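Long-range contacts in ABC transporter substrate-binding protein (Bradyrhizobium japonicum, PDB 4I1D), which probably captures small solutes, perhaps polyamines or small organic acids, in the periplasm for an ABC importer, and is seen here with D-malate bound: residues 165-170 and 315-320; 227-232 and 301-306. One frame throughout, in Å; residues are numbered along the deposited sequence.

Contact 1 of 2, residues 165-170 and 315-320; sequences DVDRAF and EKRWAS. With ACT (acetate ion), chain S; SO4 (sulfate ion), chain G.
One carboxylate oxygen, Asp167 OD1, takes two hydrogen bonds from the guanidinium of Arg317 and thereby ties helix 166-176 to helix 309-321. Arg317 NH2 lies 2.9 Å from Asp167 OD1 and Arg317 NH1 lies 3.0 Å from the same oxygen. OD1 sits close to the guanidinium plane, between the two terminal nitrogens, while the carboxylate is turned 61° from that plane. Sharing one acceptor bends both bonds, the straighter reaching only 145°. The arginine chain is bent at chi3, which turns NE toward the acetate, probably from the crystallisation liquor. Arg317 NE donates to acetate O at 3.0 Å, and Arg317 NH2 reaches OXT in a nearly straight bond. The cation thus has two negative groups at its edge, which would help offset the positive charge. Val166 CG1 rests over one guanidinium face, 3.8 Å from Arg317 NH1. Phe170 CD1 lies 3.6 Å from Arg317 NH2, the ring 25° from the guanidinium plane, and the acetate carbon sits over one ring face, toward the rim. Elsewhere on that ring, Phe170 CE2 comes to 3.5 Å from Trp318 CE3, and the rings meet rim to rim, neither over the other's face. The indole NE1 of Trp318 bonds to Asn141 outside the pair. Phe321 packs against both rings. With axes 11.8 Å apart, side chains rather than backbones bridge the gap: a surface salt bridge beside an aromatic pair, joining helix 309-321, the last of the chain, to helix 166-176 in the alpha/beta periplasmic solute-binding fold.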
ATOM      1  N   ASP A 165     -20.160   0.178  32.259  1.00 52.43           N
ATOM      2  CA  ASP A 165     -19.363   1.398  32.219  1.00 53.89           C
ATOM      3  C   ASP A 165     -18.112   1.091  31.396  1.00 54.76           C
ATOM      4  O   ASP A 165     -17.111   0.586  31.924  1.00 56.28           O
ATOM      5  CB  ASP A 165     -18.978   1.835  33.629  1.00 56.45           C
ATOM      6  CG  ASP A 165     -18.223   3.162  33.656  1.00 62.49           C
ATOM      7  OD1 ASP A 165     -17.717   3.595  32.595  1.00 64.53           O
ATOM      8  OD2 ASP A 165     -18.134   3.765  34.753  1.00 60.04           O
ATOM      9  N   VAL A 166     -18.183   1.394  30.100  1.00 53.47           N
ATOM     10  CA  VAL A 166     -17.153   0.967  29.152  1.00 55.12           C
ATOM     11  C   VAL A 166     -15.806   1.673  29.333  1.00 56.66           C
ATOM     12  O   VAL A 166     -14.762   1.013  29.310  1.00 62.37           O
ATOM     13  CB  VAL A 166     -17.644   1.032  27.685  1.00 54.44           C
ATOM     14  CG1 VAL A 166     -16.603   0.427  26.751  1.00 47.70           C
ATOM     15  CG2 VAL A 166     -18.949   0.265  27.547  1.00 50.84           C
ATOM     16  N   ASP A 167     -15.819   2.991  29.528  1.00 51.65           N
ATOM     17  CA  ASP A 167     -14.579   3.717  29.833  1.00 57.20           C
ATOM     18  C   ASP A 167     -13.865   3.075  31.019  1.00 57.24           C
ATOM     19  O   ASP A 167     -12.672   2.809  30.971  1.00 55.05           O
ATOM     20  CB  ASP A 167     -14.848   5.191  30.160  1.00 54.90           C
ATOM     21  CG  ASP A 167     -15.360   5.977  28.967  1.00 69.77           C
ATOM     22  OD1 ASP A 167     -15.463   5.401  27.862  1.00 69.95           O
ATOM     23  OD2 ASP A 167     -15.658   7.182  29.134  1.00 80.98           O
ATOM     24  N   ARG A 168     -14.616   2.845  32.089  1.00 56.90           N
ATOM     25  CA  ARG A 168     -14.088   2.234  33.298  1.00 52.17           C
ATOM     26  C   ARG A 168     -13.494   0.846  33.016  1.00 47.68           C
ATOM     27  O   ARG A 168     -12.440   0.484  33.536  1.00 53.63           O
ATOM     28  CB  ARG A 168     -15.201   2.142  34.337  1.00 56.68           C
ATOM     29  CG  ARG A 168     -14.776   1.611  35.677  1.00 59.61           C
ATOM     30  CD  ARG A 168     -15.954   1.559  36.629  1.00 57.15           C
ATOM     31  NE  ARG A 168     -15.547   1.083  37.945  1.00 58.13           N
ATOM     32  CZ  ARG A 168     -16.376   0.946  38.971  1.00 61.20           C
ATOM     33  NH1 ARG A 168     -17.660   1.249  38.825  1.00 64.91           N
ATOM     34  NH2 ARG A 168     -15.923   0.508  40.140  1.00 56.38           N
ATOM     35  N   ALA A 169     -14.154   0.067  32.177  1.00 47.60           N
ATOM     36  CA  ALA A 169     -13.617  -1.253  31.873  1.00 45.91           C
ATOM     37  C   ALA A 169     -12.287  -1.159  31.108  1.00 51.73           C
ATOM     38  O   ALA A 169     -11.345  -1.897  31.409  1.00 47.65           O
ATOM     39  CB  ALA A 169     -14.612  -2.051  31.108  1.00 39.85           C
ATOM     40  N   PHE A 170     -12.215  -0.259  30.123  1.00 47.27           N
ATOM     41  CA  PHE A 170     -10.994  -0.088  29.330  1.00 47.37           C
ATOM     42  C   PHE A 170      -9.839   0.466  30.166  1.00 57.68           C
ATOM     43  O   PHE A 170      -8.686   0.075  29.984  1.00 55.93           O
ATOM     44  CB  PHE A 170     -11.235   0.775  28.081  1.00 48.14           C
ATOM     45  CG  PHE A 170     -11.840   0.005  26.921  1.00 50.20           C
ATOM     46  CD1 PHE A 170     -13.100   0.328  26.426  1.00 52.61           C
ATOM     47  CD2 PHE A 170     -11.148  -1.046  26.333  1.00 51.82           C
ATOM     48  CE1 PHE A 170     -13.659  -0.385  25.354  1.00 54.49           C
ATOM     49  CE2 PHE A 170     -11.699  -1.770  25.267  1.00 57.15           C
ATOM     50  CZ  PHE A 170     -12.958  -1.437  24.779  1.00 53.99           C
ATOM     51  N   GLU A 315     -17.837  -2.800  21.148  1.00 47.96           N
ATOM     52  CA  GLU A 315     -17.114  -3.731  20.278  1.00 56.72           C
ATOM     53  C   GLU A 315     -16.170  -2.995  19.341  1.00 58.47           C
ATOM     54  O   GLU A 315     -15.020  -3.399  19.187  1.00 54.10           O
ATOM     55  CB  GLU A 315     -18.069  -4.626  19.476  1.00 55.61           C
ATOM     56  CG  GLU A 315     -18.823  -5.627  20.327  1.00 72.84           C
ATOM     57  CD  GLU A 315     -19.645  -6.616  19.505  1.00 93.33           C
ATOM     58  OE1 GLU A 315     -19.039  -7.484  18.838  1.00103.99           O
ATOM     59  OE2 GLU A 315     -20.896  -6.530  19.528  1.00 94.75           O
ATOM     60  N   LYS A 316     -16.653  -1.913  18.730  1.00 58.41           N
ATOM     61  CA  LYS A 316     -15.832  -1.134  17.805  1.00 63.62           C
ATOM     62  C   LYS A 316     -14.597  -0.540  18.478  1.00 61.78           C
ATOM     63  O   LYS A 316     -13.590  -0.280  17.820  1.00 70.93           O
ATOM     64  CB  LYS A 316     -16.652  -0.034  17.105  1.00 70.02           C
ATOM     65  CG  LYS A 316     -17.775  -0.583  16.228  1.00 83.21           C
ATOM     66  CD  LYS A 316     -18.060   0.290  15.002  1.00 95.18           C
ATOM     67  CE  LYS A 316     -19.091  -0.390  14.082  1.00102.91           C
ATOM     68  NZ  LYS A 316     -19.268   0.272  12.743  1.00107.29           N
ATOM     69  N   ARG A 317     -14.666  -0.318  19.786  1.00 53.82           N
ATOM     70  CA  ARG A 317     -13.533   0.276  20.494  1.00 58.79           C
ATOM     71  C   ARG A 317     -12.418  -0.731  20.739  1.00 57.79           C
ATOM     72  O   ARG A 317     -11.273  -0.339  20.933  1.00 52.03           O
ATOM     73  CB  ARG A 317     -13.962   0.919  21.822  1.00 55.10           C
ATOM     74  CG  ARG A 317     -14.716   2.234  21.638  1.00 59.12           C
ATOM     75  CD  ARG A 317     -15.401   2.681  22.906  1.00 61.65           C
ATOM     76  NE  ARG A 317     -14.439   2.988  23.955  1.00 70.48           N
ATOM     77  CZ  ARG A 317     -14.755   3.578  25.102  1.00 67.70           C
ATOM     78  NH1 ARG A 317     -16.016   3.927  25.341  1.00 63.50           N
ATOM     79  NH2 ARG A 317     -13.808   3.824  26.004  1.00 59.88           N
ATOM     80  N   TRP A 318     -12.756  -2.021  20.727  1.00 48.68           N
ATOM     81  CA  TRP A 318     -11.776  -3.056  21.033  1.00 52.40           C
ATOM     82  C   TRP A 318     -10.651  -2.988  20.031  1.00 56.63           C
ATOM     83  O   TRP A 318      -9.481  -3.066  20.391  1.00 54.88           O
ATOM     84  CB  TRP A 318     -12.391  -4.458  20.988  1.00 52.18           C
ATOM     85  CG  TRP A 318     -11.464  -5.489  21.549  1.00 56.65           C
ATOM     86  CD1 TRP A 318     -10.713  -6.393  20.851  1.00 52.17           C
ATOM     87  CD2 TRP A 318     -11.160  -5.695  22.931  1.00 50.24           C
ATOM     88  NE1 TRP A 318      -9.971  -7.161  21.718  1.00 50.80           N
ATOM     89  CE2 TRP A 318     -10.227  -6.754  23.001  1.00 52.14           C
ATOM     90  CE3 TRP A 318     -11.592  -5.096  24.119  1.00 47.79           C
ATOM     91  CZ2 TRP A 318      -9.713  -7.221  24.217  1.00 48.34           C
ATOM     92  CZ3 TRP A 318     -11.085  -5.560  25.328  1.00 40.30           C
ATOM     93  CH2 TRP A 318     -10.155  -6.614  25.366  1.00 45.62           C
ATOM     94  N   ALA A 319     -11.026  -2.838  18.766  1.00 59.53           N
ATOM     95  CA  ALA A 319     -10.073  -2.857  17.672  1.00 67.44           C
ATOM     96  C   ALA A 319      -8.933  -1.890  17.935  1.00 68.62           C
ATOM     97  O   ALA A 319      -7.769  -2.243  17.779  1.00 70.80           O
ATOM     98  CB  ALA A 319     -10.768  -2.540  16.347  1.00 70.62           C
ATOM     99  N   SER A 320      -9.267  -0.674  18.354  1.00 74.55           N
ATOM    100  CA  SER A 320      -8.244   0.341  18.592  1.00 72.13           C
ATOM    101  C   SER A 320      -7.565   0.161  19.948  1.00 62.93           C
ATOM    102  O   SER A 320      -6.429   0.601  20.154  1.00 61.57           O
ATOM    103  CB  SER A 320      -8.834   1.748  18.462  1.00 83.60           C
ATOM    104  OG  SER A 320      -9.739   2.022  19.515  1.00 89.19           O
TER
HETATM  105  C   ACT S 415     -10.690   2.882  23.965  1.00 94.98           C
HETATM  106  O   ACT S 415     -11.590   3.039  23.102  1.00 84.00           O
HETATM  107  OXT ACT S 415     -11.000   3.128  25.160  1.00 93.73           O
HETATM  108  CH3 ACT S 415      -9.309   2.427  23.585  1.00 95.70           C
HETATM  109  S   SO4 G 403     -18.701   0.958  42.549  0.98135.89           S
HETATM  110  O1  SO4 G 403     -18.097  -0.323  42.917  0.98130.55           O
HETATM  111  O2  SO4 G 403     -19.377   0.828  41.260  0.98132.99           O
HETATM  112  O3  SO4 G 403     -19.674   1.355  43.562  0.98137.35           O
HETATM  113  O4  SO4 G 403     -17.667   1.988  42.462  0.98137.41           O

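Contact 2 of 2, residues 227-232 and 301-306; sequences ILQSTS and MSYAWW. With SO4 (sulfate ion), chain H.
A tyrosine hydroxyl, Tyr303 OH, takes the hydrogen bond of a strand amide here: Ser230 N donates to it at 2.9 Å, nearly straight at 164°. The tyrosine side chain crosses that of Gln229 at about a right angle, and its oxygen also comes to 3.0 Å from Gln229 CB, which lies at the ring edge, a close approach beside the polar bond. Tyr303 CE2 comes within 3.8 Å of Ser230 OG, while that serine hydroxyl has its hydrogen-bonding partner in Thr64. Two residues earlier the link is between backbones. Met301 N donates to Leu228 O at 3.0 Å, just beyond the parallel pairing of strand 219-235 with strand 299-300. The side chain of Met301, a selenomethionine, has CG anti to the backbone N (chi1 173°), and its CG stands over one face of the Tyr303 ring near the rim. A bend at chi3 carries CE to Ile227 CG2 at 3.5 Å, tight for two carbons, and CE also lies 3.8 Å from Gln229 CG. Past this point the chain turns into helix 303-306, where Ser302 OG caps the first turn by accepting from Trp305 N at 3.1 Å. Glu148 of helix 146-153 touches both Ile227 and Met301. Buried donors on both segments are therefore met across the contact, one by a carbonyl and one by a phenol oxygen, while the selenomethionine methyl packs on Ile227 and on the Gln229 side chain beside them.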
ATOM      1  N   ILE A 227     -18.507 -15.483  34.115  1.00 45.20           N
ATOM      2  CA  ILE A 227     -19.508 -14.869  33.254  1.00 44.05           C
ATOM      3  C   ILE A 227     -20.369 -15.964  32.599  1.00 46.91           C
ATOM      4  O   ILE A 227     -19.891 -16.746  31.766  1.00 43.07           O
ATOM      5  CB  ILE A 227     -18.872 -13.969  32.181  1.00 47.08           C
ATOM      6  CG1 ILE A 227     -18.055 -12.848  32.826  1.00 44.75           C
ATOM      7  CG2 ILE A 227     -19.950 -13.383  31.291  1.00 50.76           C
ATOM      8  CD1 ILE A 227     -16.693 -13.288  33.289  1.00 55.15           C
ATOM      9  N   LEU A 228     -21.636 -16.021  33.002  1.00 47.27           N
ATOM     10  CA  LEU A 228     -22.548 -17.073  32.554  1.00 44.60           C
ATOM     11  C   LEU A 228     -23.194 -16.687  31.226  1.00 45.65           C
ATOM     12  O   LEU A 228     -23.845 -15.641  31.117  1.00 44.34           O
ATOM     13  CB  LEU A 228     -23.621 -17.338  33.608  1.00 44.02           C
ATOM     14  CG  LEU A 228     -24.642 -18.417  33.252  1.00 44.88           C
ATOM     15  CD1 LEU A 228     -23.950 -19.732  32.838  1.00 41.85           C
ATOM     16  CD2 LEU A 228     -25.567 -18.629  34.424  1.00 43.21           C
ATOM     17  N   GLN A 229     -23.006 -17.535  30.225  1.00 38.21           N
ATOM     18  CA  GLN A 229     -23.440 -17.231  28.870  1.00 43.53           C
ATOM     19  C   GLN A 229     -24.206 -18.401  28.274  1.00 49.24           C
ATOM     20  O   GLN A 229     -24.310 -19.456  28.899  1.00 45.30           O
ATOM     21  CB  GLN A 229     -22.222 -16.914  28.008  1.00 43.11           C
ATOM     22  CG  GLN A 229     -21.426 -15.717  28.519  1.00 43.98           C
ATOM     23  CD  GLN A 229     -19.982 -15.746  28.040  1.00 48.36           C
ATOM     24  OE1 GLN A 229     -19.050 -15.983  28.824  1.00 50.70           O
ATOM     25  NE2 GLN A 229     -19.791 -15.520  26.752  1.00 36.44           N
ATOM     26  N   SER A 230     -24.732 -18.220  27.063  1.00 42.24           N
ATOM     27  CA  SER A 230     -25.494 -19.280  26.413  1.00 48.61           C
ATOM     28  C   SER A 230     -25.479 -19.167  24.895  1.00 44.61           C
ATOM     29  O   SER A 230     -25.332 -18.075  24.339  1.00 45.37           O
ATOM     30  CB  SER A 230     -26.952 -19.227  26.880  1.00 51.70           C
ATOM     31  OG  SER A 230     -27.602 -18.088  26.333  1.00 50.17           O
ATOM     32  N   THR A 231     -25.655 -20.300  24.223  1.00 44.96           N
ATOM     33  CA  THR A 231     -26.025 -20.271  22.808  1.00 47.66           C
ATOM     34  C   THR A 231     -27.510 -20.605  22.669  1.00 49.73           C
ATOM     35  O   THR A 231     -28.131 -21.167  23.588  1.00 41.00           O
ATOM     36  CB  THR A 231     -25.189 -21.245  21.948  1.00 48.04           C
ATOM     37  OG1 THR A 231     -25.294 -22.567  22.485  1.00 43.14           O
ATOM     38  CG2 THR A 231     -23.708 -20.816  21.916  1.00 44.44           C
ATOM     39  N   SER A 232     -28.072 -20.236  21.523  1.00 40.66           N
ATOM     40  CA  SER A 232     -29.470 -20.506  21.215  1.00 44.57           C
ATOM     41  C   SER A 232     -29.609 -21.054  19.786  1.00 50.23           C
ATOM     42  O   SER A 232     -28.742 -20.830  18.933  1.00 52.35           O
ATOM     43  CB  SER A 232     -30.317 -19.226  21.359  1.00 45.60           C
ATOM     44  OG  SER A 232     -30.288 -18.736  22.688  1.00 53.79           O
HETATM   45  N   MSE A 301     -24.571 -12.784  31.627  1.00 53.38           N
HETATM   46  CA  MSE A 301     -24.389 -11.897  30.479  1.00 54.88           C
HETATM   47  C   MSE A 301     -25.717 -11.357  29.951  1.00 51.89           C
HETATM   48  O   MSE A 301     -26.665 -12.117  29.737  1.00 53.62           O
HETATM   49  CB  MSE A 301     -23.633 -12.591  29.349  1.00 49.59           C
HETATM   50  CG  MSE A 301     -23.577 -11.739  28.075  1.00 56.46           C
HETATM   51 SE   MSE A 301     -22.102 -12.235  26.898  0.68 53.01          SE
HETATM   52  CE  MSE A 301     -20.664 -11.975  28.188  1.00 46.04           C
ATOM     53  N   SER A 302     -25.778 -10.043  29.753  1.00 44.35           N
ATOM     54  CA  SER A 302     -26.933  -9.394  29.128  1.00 46.35           C
ATOM     55  C   SER A 302     -26.748  -9.269  27.615  1.00 49.01           C
ATOM     56  O   SER A 302     -26.039  -8.378  27.129  1.00 54.33           O
ATOM     57  CB  SER A 302     -27.163  -7.997  29.737  1.00 54.07           C
ATOM     58  OG  SER A 302     -28.220  -7.312  29.083  1.00 50.86           O
ATOM     59  N   TYR A 303     -27.381 -10.173  26.877  1.00 39.96           N
ATOM     60  CA  TYR A 303     -27.386 -10.119  25.421  1.00 46.32           C
ATOM     61  C   TYR A 303     -28.153  -8.920  24.877  1.00 50.82           C
ATOM     62  O   TYR A 303     -27.845  -8.429  23.798  1.00 51.81           O
ATOM     63  CB  TYR A 303     -27.898 -11.448  24.840  1.00 46.59           C
ATOM     64  CG  TYR A 303     -26.922 -12.539  25.168  1.00 51.13           C
ATOM     65  CD1 TYR A 303     -25.654 -12.544  24.594  1.00 50.33           C
ATOM     66  CD2 TYR A 303     -27.228 -13.518  26.104  1.00 46.51           C
ATOM     67  CE1 TYR A 303     -24.730 -13.523  24.909  1.00 52.05           C
ATOM     68  CE2 TYR A 303     -26.315 -14.495  26.431  1.00 48.83           C
ATOM     69  CZ  TYR A 303     -25.066 -14.499  25.831  1.00 55.67           C
ATOM     70  OH  TYR A 303     -24.145 -15.481  26.153  1.00 60.67           O
ATOM     71  N   ALA A 304     -29.134  -8.441  25.634  1.00 48.32           N
ATOM     72  CA  ALA A 304     -29.820  -7.208  25.275  1.00 56.84           C
ATOM     73  C   ALA A 304     -28.832  -6.038  25.275  1.00 56.44           C
ATOM     74  O   ALA A 304     -28.879  -5.186  24.398  1.00 62.04           O
ATOM     75  CB  ALA A 304     -30.984  -6.931  26.227  1.00 59.50           C
ATOM     76  N   TRP A 305     -27.932  -5.997  26.249  1.00 49.56           N
ATOM     77  CA  TRP A 305     -26.941  -4.915  26.262  1.00 47.96           C
ATOM     78  C   TRP A 305     -25.940  -5.064  25.113  1.00 55.61           C
ATOM     79  O   TRP A 305     -25.706  -4.103  24.374  1.00 50.19           O
ATOM     80  CB  TRP A 305     -26.201  -4.788  27.601  1.00 43.54           C
ATOM     81  CG  TRP A 305     -25.273  -3.570  27.611  1.00 48.97           C
ATOM     82  CD1 TRP A 305     -25.599  -2.287  27.969  1.00 43.78           C
ATOM     83  CD2 TRP A 305     -23.893  -3.532  27.209  1.00 41.08           C
ATOM     84  NE1 TRP A 305     -24.506  -1.459  27.823  1.00 51.91           N
ATOM     85  CE2 TRP A 305     -23.448  -2.200  27.360  1.00 49.21           C
ATOM     86  CE3 TRP A 305     -22.993  -4.494  26.743  1.00 48.35           C
ATOM     87  CZ2 TRP A 305     -22.146  -1.810  27.057  1.00 54.08           C
ATOM     88  CZ3 TRP A 305     -21.692  -4.102  26.447  1.00 49.88           C
ATOM     89  CH2 TRP A 305     -21.284  -2.772  26.607  1.00 51.06           C
ATOM     90  N   TRP A 306     -25.374  -6.264  24.951  1.00 47.24           N
ATOM     91  CA  TRP A 306     -24.364  -6.493  23.916  1.00 47.48           C
ATOM     92  C   TRP A 306     -24.858  -6.278  22.485  1.00 55.15           C
ATOM     93  O   TRP A 306     -24.081  -5.893  21.607  1.00 57.37           O
ATOM     94  CB  TRP A 306     -23.722  -7.879  24.053  1.00 40.29           C
ATOM     95  CG  TRP A 306     -22.628  -7.867  25.044  1.00 42.86           C
ATOM     96  CD1 TRP A 306     -22.640  -8.425  26.282  1.00 46.22           C
ATOM     97  CD2 TRP A 306     -21.360  -7.219  24.902  1.00 44.91           C
ATOM     98  NE1 TRP A 306     -21.445  -8.177  26.924  1.00 46.98           N
ATOM     99  CE2 TRP A 306     -20.644  -7.436  26.095  1.00 49.98           C
ATOM    100  CE3 TRP A 306     -20.759  -6.476  23.879  1.00 50.13           C
ATOM    101  CZ2 TRP A 306     -19.350  -6.950  26.291  1.00 53.73           C
ATOM    102  CZ3 TRP A 306     -19.472  -5.986  24.081  1.00 53.21           C
ATOM    103  CH2 TRP A 306     -18.786  -6.228  25.273  1.00 53.20           C
TER
HETATM  104  S   SO4 H 404     -30.711 -10.375  28.242  0.95120.68           S
HETATM  105  O1  SO4 H 404     -29.992 -11.570  28.686  0.95116.87           O
HETATM  106  O2  SO4 H 404     -31.724 -10.771  27.265  0.95117.04           O
HETATM  107  O3  SO4 H 404     -31.326  -9.697  29.383  0.95115.75           O
HETATM  108  O4  SO4 H 404     -29.773  -9.444  27.622  0.95126.84           O

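In the fold
Contacts 1 and 2 touch through Val166 CG2, 3.8 Å from Trp305 CZ2, and through Glu315, which packs on Trp306. The centre of contact 2 lies about 8 Å from the centre of the chain and that of contact 1 about 21 Å, the two centres being about 18 Å apart. Along the chain, contact 2 is nested inside the loop closed by contact 1, and helix 303-306 is followed by helix 309-321. Distant parts of the sequence thus close the fold at two depths. Neither contact makes up the malate site, although the side chain of Gln229 is about 12 Å from that of Arg208, which binds malate, and the side chain of Trp318 about 13 Å from the bound D-malate.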